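Local coordinates for protein rhizobiales Sp. Pch2 (Marine metagenome, PDB 6PB3) that is a Pch2/TRIP13-like AAA+ ATPase that probably remodels HORMA domain proteins, and so helps regulate cGAS-like enzymes in bacterial immunity against phages, at residues 15-20 / 106-111. Sequence-based numbering, arbitrary orientation.
Sequences STYPDV and ITLLPL
Ser15, Thr16 and Tyr17 form a short antiparallel edge pairing with Leu108, Thr107 and Ile106 at one end of the central sheet. Ser15–Leu108 and Tyr17–Ile106 are hydrogen-bonded pairs, and Thr16–Thr107 between them is a non-hydrogen-bonded pair. Each hydrogen-bonded pair has one firm and one weak bond. Leu108 N donates to Ser15 O at 2.8 Å, nearly straight at 171°. Tyr17 N donates to Ile106 O, also at 2.8 Å. The weak bonds run from Ser15 N to Leu108 O and from Ile106 N to Tyr17 O. Ile106 O also receives a CA-H...O contact from Thr16 CA.

Strand 105-111 otherwise runs parallel to strand 151-157, in the parallel sheet expected of a P-loop AAA+ ATPase core. The N-terminal strand 15-17 adds an antiparallel edge to that sheet. Ser15, Tyr17, Ile106 and Leu108 share one face of it. Tyr17 CG lies anti to its own carbonyl carbon, beside the backbone N (chi1 -57°). The Tyr17 side chain crosses that of Leu108 obliquely. Leu108 CB sits at the edge of the Tyr17 ring, near its plane, 3.5 Å from Tyr17 CE2. Ile106 CG2 meets Tyr17 CD2 at 4.0 Å. Tyr17 OH lies 3.2 Å from Leu108 CD2, and Ser15 OG is close to the same CD2 methyl. Ser15 OG gives Tyr17 OH a weak hydrogen bond of 3.0 Å. The stronger polar partner of that buried tyrosine is Glu92 O. Beyond the cis peptide before Pro18, Asp19 N-caps helix 20-28 through OD1 to Asp21 N.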
loop_
_atom_site.group_PDB
_atom_site.type_symbol
_atom_site.label_atom_id
_atom_site.label_comp_id
_atom_site.label_asym_id
_atom_site.label_seq_id
_atom_site.Cartn_x
_atom_site.Cartn_y
_atom_site.Cartn_z
ATOM N N SER A 15 -11.911 40.030 7.167
ATOM C CA SER A 15 -11.071 41.148 6.772
ATOM C C SER A 15 -11.715 41.902 5.616
ATOM O O SER A 15 -12.419 41.317 4.785
ATOM C CB SER A 15 -9.666 40.679 6.367
ATOM O OG SER A 15 -9.705 39.883 5.193
ATOM N N THR A 16 -11.479 43.210 5.579
ATOM C CA THR A 16 -11.890 44.039 4.459
ATOM C C THR A 16 -10.673 44.490 3.672
ATOM O O THR A 16 -9.574 44.634 4.216
ATOM C CB THR A 16 -12.664 45.269 4.917
ATOM O OG1 THR A 16 -11.848 46.039 5.811
ATOM C CG2 THR A 16 -13.953 44.851 5.605
ATOM N N TYR A 17 -10.886 44.719 2.381
ATOM C CA TYR A 17 -9.814 45.164 1.514
ATOM C C TYR A 17 -10.200 46.459 0.810
ATOM O O TYR A 17 -11.384 46.710 0.567
ATOM C CB TYR A 17 -9.470 44.095 0.476
ATOM C CG TYR A 17 -9.093 42.774 1.100
ATOM C CD1 TYR A 17 -7.806 42.552 1.568
ATOM C CD2 TYR A 17 -10.016 41.746 1.210
ATOM C CE1 TYR A 17 -7.453 41.334 2.136
ATOM C CE2 TYR A 17 -9.669 40.534 1.769
ATOM C CZ TYR A 17 -8.387 40.338 2.243
ATOM O OH TYR A 17 -8.030 39.123 2.812
ATOM N N PRO A 18 -9.222 47.303 0.467
ATOM C CA PRO A 18 -7.775 47.156 0.679
ATOM C C PRO A 18 -7.316 47.236 2.140
ATOM O O PRO A 18 -7.961 47.852 2.992
ATOM C CB PRO A 18 -7.184 48.338 -0.110
ATOM C CG PRO A 18 -8.279 48.829 -0.987
ATOM C CD PRO A 18 -9.547 48.521 -0.288
ATOM N N ASP A 19 -6.157 46.635 2.398
ATOM C CA ASP A 19 -5.559 46.578 3.723
ATOM C C ASP A 19 -4.044 46.700 3.595
ATOM O O ASP A 19 -3.435 45.970 2.802
ATOM C CB ASP A 19 -5.936 45.263 4.415
ATOM C CG ASP A 19 -5.581 45.256 5.874
ATOM O OD1 ASP A 19 -4.384 45.406 6.207
ATOM O OD2 ASP A 19 -6.511 45.115 6.689
ATOM N N VAL A 20 -3.453 47.615 4.380
ATOM C CA VAL A 20 -2.001 47.829 4.379
ATOM C C VAL A 20 -1.266 46.549 4.765
ATOM O O VAL A 20 -0.207 46.234 4.210
ATOM C CB VAL A 20 -1.612 48.976 5.337
ATOM C CG1 VAL A 20 -1.787 50.355 4.692
ATOM C CG2 VAL A 20 -2.405 48.884 6.624
ATOM N N ILE A 106 -13.819 44.887 -0.798
ATOM C CA ILE A 106 -13.993 43.442 -0.770
ATOM C C ILE A 106 -14.040 42.960 0.672
ATOM O O ILE A 106 -13.171 43.307 1.476
ATOM C CB ILE A 106 -12.864 42.724 -1.522
ATOM C CG1 ILE A 106 -12.866 43.116 -2.992
ATOM C CG2 ILE A 106 -12.993 41.201 -1.364
ATOM C CD1 ILE A 106 -11.880 42.302 -3.790
ATOM N N THR A 107 -15.043 42.147 0.987
ATOM C CA THR A 107 -15.188 41.530 2.295
ATOM C C THR A 107 -14.777 40.067 2.188
ATOM O O THR A 107 -15.337 39.319 1.376
ATOM C CB THR A 107 -16.631 41.639 2.786
ATOM O OG1 THR A 107 -17.006 43.019 2.895
ATOM C CG2 THR A 107 -16.775 40.967 4.134
ATOM N N LEU A 108 -13.813 39.658 3.001
ATOM C CA LEU A 108 -13.377 38.266 3.041
ATOM C C LEU A 108 -14.020 37.562 4.226
ATOM O O LEU A 108 -13.922 38.035 5.364
ATOM C CB LEU A 108 -11.858 38.172 3.131
ATOM C CG LEU A 108 -11.271 36.772 3.262
ATOM C CD1 LEU A 108 -11.092 36.126 1.887
ATOM C CD2 LEU A 108 -9.953 36.845 4.011
ATOM N N LEU A 109 -14.678 36.438 3.954
ATOM C CA LEU A 109 -15.281 35.616 4.997
ATOM C C LEU A 109 -14.493 34.321 5.106
ATOM O O LEU A 109 -14.658 33.422 4.267
ATOM C CB LEU A 109 -16.754 35.321 4.693
ATOM C CG LEU A 109 -17.620 36.571 4.499
ATOM C CD1 LEU A 109 -18.991 36.179 4.002
ATOM C CD2 LEU A 109 -17.721 37.389 5.782
ATOM N N PRO A 110 -13.634 34.170 6.112
ATOM C CA PRO A 110 -12.911 32.903 6.281
ATOM C C PRO A 110 -13.778 31.897 7.025
ATOM O O PRO A 110 -14.338 32.195 8.084
ATOM C CB PRO A 110 -11.683 33.298 7.106
ATOM C CG PRO A 110 -12.193 34.433 7.952
ATOM C CD PRO A 110 -13.243 35.171 7.122
ATOM N N LEU A 111 -13.912 30.712 6.439
ATOM C CA LEU A 111 -14.627 29.611 7.068
ATOM C C LEU A 111 -13.690 28.858 8.007
ATOM O O LEU A 111 -12.733 28.222 7.554
ATOM C CB LEU A 111 -15.185 28.671 6.007
ATOM C CG LEU A 111 -16.556 28.102 6.347
ATOM C CD1 LEU A 111 -17.030 27.219 5.214
ATOM C CD2 LEU A 111 -16.499 27.332 7.635
#